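Local coordinates for protein ribonucleoside-diphosphate reductase (Sulfolobus acidocaldarius DSM 639, PDB 6QRZ) that probably acts as an R2-like ligand-binding oxidase, carrying a mixed manganese/iron cofactor in a ribonucleotide reductase R2-type helical fold, at residues A[84-89]-A[202-207]. Numbering follows the deposited sequence.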
loop_
_atom_site.group_PDB
_atom_site.type_symbol
_atom_site.label_atom_id
_atom_site.label_comp_id
_atom_site.label_asym_id
_atom_site.label_seq_id
_atom_site.Cartn_x
_atom_site.Cartn_y
_atom_site.Cartn_z
ATOM N N ASN A 84 -18.578 -15.586 13.861
ATOM C CA ASN A 84 -17.912 -14.796 14.889
ATOM C C ASN A 84 -16.431 -14.625 14.576
ATOM O O ASN A 84 -15.919 -13.499 14.550
ATOM C CB ASN A 84 -18.105 -15.454 16.258
ATOM C CG ASN A 84 -17.523 -14.630 17.391
ATOM O OD1 ASN A 84 -17.203 -13.455 17.221
ATOM N ND2 ASN A 84 -17.393 -15.245 18.560
ATOM N N ILE A 85 -15.729 -15.732 14.324
ATOM C CA ILE A 85 -14.291 -15.656 14.082
ATOM C C ILE A 85 -13.994 -14.998 12.740
ATOM O O ILE A 85 -12.933 -14.387 12.564
ATOM C CB ILE A 85 -13.661 -17.057 14.186
ATOM C CG1 ILE A 85 -14.355 -18.032 13.233
ATOM C CG2 ILE A 85 -13.734 -17.565 15.620
ATOM C CD1 ILE A 85 -13.955 -19.477 13.439
ATOM N N VAL A 86 -14.910 -15.105 11.775
ATOM C CA VAL A 86 -14.741 -14.380 10.520
ATOM C C VAL A 86 -14.963 -12.888 10.739
ATOM O O VAL A 86 -14.258 -12.048 10.164
ATOM C CB VAL A 86 -15.682 -14.948 9.441
ATOM C CG1 VAL A 86 -15.754 -14.015 8.242
ATOM C CG2 VAL A 86 -15.209 -16.326 9.005
ATOM N N SER A 87 -15.934 -12.533 11.584
ATOM C CA SER A 87 -16.149 -11.130 11.920
ATOM C C SER A 87 -14.963 -10.544 12.672
ATOM O O SER A 87 -14.745 -9.329 12.632
ATOM C CB SER A 87 -17.422 -10.974 12.752
ATOM O OG SER A 87 -18.541 -11.534 12.087
ATOM N N LEU A 88 -14.191 -11.385 13.365
ATOM C CA LEU A 88 -13.024 -10.889 14.087
ATOM C C LEU A 88 -11.911 -10.494 13.125
ATOM O O LEU A 88 -11.332 -9.409 13.241
ATOM C CB LEU A 88 -12.534 -11.942 15.080
ATOM C CG LEU A 88 -13.491 -12.272 16.226
ATOM C CD1 LEU A 88 -12.880 -13.308 17.156
ATOM C CD2 LEU A 88 -13.868 -11.012 16.987
ATOM N N PHE A 89 -11.596 -11.364 12.163
ATOM C CA PHE A 89 -10.555 -11.038 11.195
ATOM C C PHE A 89 -10.964 -9.853 10.329
ATOM O O PHE A 89 -10.218 -8.876 10.206
ATOM C CB PHE A 89 -10.235 -12.258 10.331
ATOM C CG PHE A 89 -9.389 -13.285 11.027
ATOM C CD1 PHE A 89 -8.019 -13.109 11.141
ATOM C CD2 PHE A 89 -9.959 -14.428 11.562
ATOM C CE1 PHE A 89 -7.236 -14.052 11.780
ATOM C CE2 PHE A 89 -9.181 -15.375 12.202
ATOM C CZ PHE A 89 -7.818 -15.186 12.310
ATOM N N LYS A 202 -5.139 -21.552 13.196
ATOM C CA LYS A 202 -5.203 -22.892 13.767
ATOM C C LYS A 202 -6.639 -23.279 14.091
ATOM O O LYS A 202 -7.009 -24.451 13.956
ATOM C CB LYS A 202 -4.329 -22.976 15.018
ATOM C CG LYS A 202 -2.875 -22.592 14.786
ATOM C CD LYS A 202 -2.185 -23.552 13.827
ATOM C CE LYS A 202 -2.037 -24.939 14.433
ATOM N NZ LYS A 202 -1.254 -25.849 13.551
ATOM N N THR A 203 -7.457 -22.315 14.520
ATOM C CA THR A 203 -8.886 -22.572 14.663
ATOM C C THR A 203 -9.516 -22.884 13.313
ATOM O O THR A 203 -10.349 -23.791 13.202
ATOM C CB THR A 203 -9.576 -21.374 15.317
ATOM O OG1 THR A 203 -8.996 -21.127 16.603
ATOM C CG2 THR A 203 -11.065 -21.640 15.482
ATOM N N PHE A 204 -9.122 -22.147 12.270
ATOM C CA PHE A 204 -9.561 -22.483 10.921
ATOM C C PHE A 204 -8.994 -23.821 10.461
ATOM O O PHE A 204 -9.586 -24.481 9.600
ATOM C CB PHE A 204 -9.157 -21.379 9.943
ATOM C CG PHE A 204 -10.034 -20.160 10.000
ATOM C CD1 PHE A 204 -11.360 -20.257 10.387
ATOM C CD2 PHE A 204 -9.529 -18.915 9.664
ATOM C CE1 PHE A 204 -12.165 -19.131 10.438
ATOM C CE2 PHE A 204 -10.327 -17.788 9.713
ATOM C CZ PHE A 204 -11.648 -17.895 10.101
ATOM N N LYS A 205 -7.853 -24.234 11.017
ATOM C CA LYS A 205 -7.243 -25.497 10.615
ATOM C C LYS A 205 -8.083 -26.689 11.059
ATOM O O LYS A 205 -8.225 -27.668 10.316
ATOM C CB LYS A 205 -5.826 -25.592 11.184
ATOM C CG LYS A 205 -5.116 -26.904 10.899
ATOM C CD LYS A 205 -3.736 -26.927 11.535
ATOM C CE LYS A 205 -3.013 -28.233 11.249
ATOM N NZ LYS A 205 -2.768 -28.434 9.794
ATOM N N HIS A 206 -8.653 -26.627 12.264
ATOM C CA HIS A 206 -9.464 -27.719 12.785
ATOM C C HIS A 206 -10.908 -27.671 12.304
ATOM O O HIS A 206 -11.622 -28.671 12.441
ATOM C CB HIS A 206 -9.429 -27.715 14.317
ATOM C CG HIS A 206 -8.054 -27.875 14.889
ATOM N ND1 HIS A 206 -7.347 -29.055 14.808
ATOM C CD2 HIS A 206 -7.257 -27.003 15.551
ATOM C CE1 HIS A 206 -6.172 -28.903 15.393
ATOM N NE2 HIS A 206 -6.092 -27.666 15.851
ATOM N N ILE A 207 -11.355 -26.548 11.749
ATOM C CA ILE A 207 -12.718 -26.446 11.238
ATOM C C ILE A 207 -12.811 -26.950 9.804
ATOM O O ILE A 207 -13.764 -27.649 9.447
ATOM C CB ILE A 207 -13.218 -24.992 11.359
ATOM C CG1 ILE A 207 -13.425 -24.616 12.827
ATOM C CG2 ILE A 207 -14.503 -24.788 10.563
ATOM C CD1 ILE A 207 -13.897 -23.191 13.033
#
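Ile85 reaches out from helix 76-98 and meets Phe204 and Ile207 of helix 192-211 tip to tip, a worked example of how apolar side chains join two helices, with no hydrogen bond between the segments 84-89 and 202-207. Its CG1 sits between the backbone N and the carbonyl carbon (chi1 56°), and the extended chain beyond it carries Ile85 CD1 to 3.5 Å from Phe204 CE1. Ile85 CD1 also lies 3.7 Å from Ile207 CD1 and, more loosely, 4.1 Å from Thr203 CG2. Thr203 thus offers its methyl to the interface, while its OG1 bonds back to Ser199 O within its own helix. One residue on, Val86 crosses the Phe204 side chain at about a right angle, with Val86 CG2 4.0 Å from Phe204 CZ; its side chain also touches Phe133 and Cys137 of helix 113-139. At Phe89 the contact becomes aromatic. The Phe89 and Phe204 side chains pass one another running opposite ways, their ring planes 30° apart and offset enough to leave little overlap. The ring centroids are 5.5 Å apart. CE2 of Phe89 approaches CE2 of Phe204 to 3.7 Å. An alanine in place of Phe204 would probably open a gap among Ile85, Val86 and Phe89 and leave the Phe89 ring without this neighbour. Tyr201 also meets the Phe89 ring, and the Phe89 side chain lies about 6 Å from the manganese ion. The segment axes run roughly antiparallel (146°) and come within 11.9 Å of each other, a buried hydrophobic packing of helices characteristic of the ferritin-like R2 fold, here beside its dinuclear manganese/iron site.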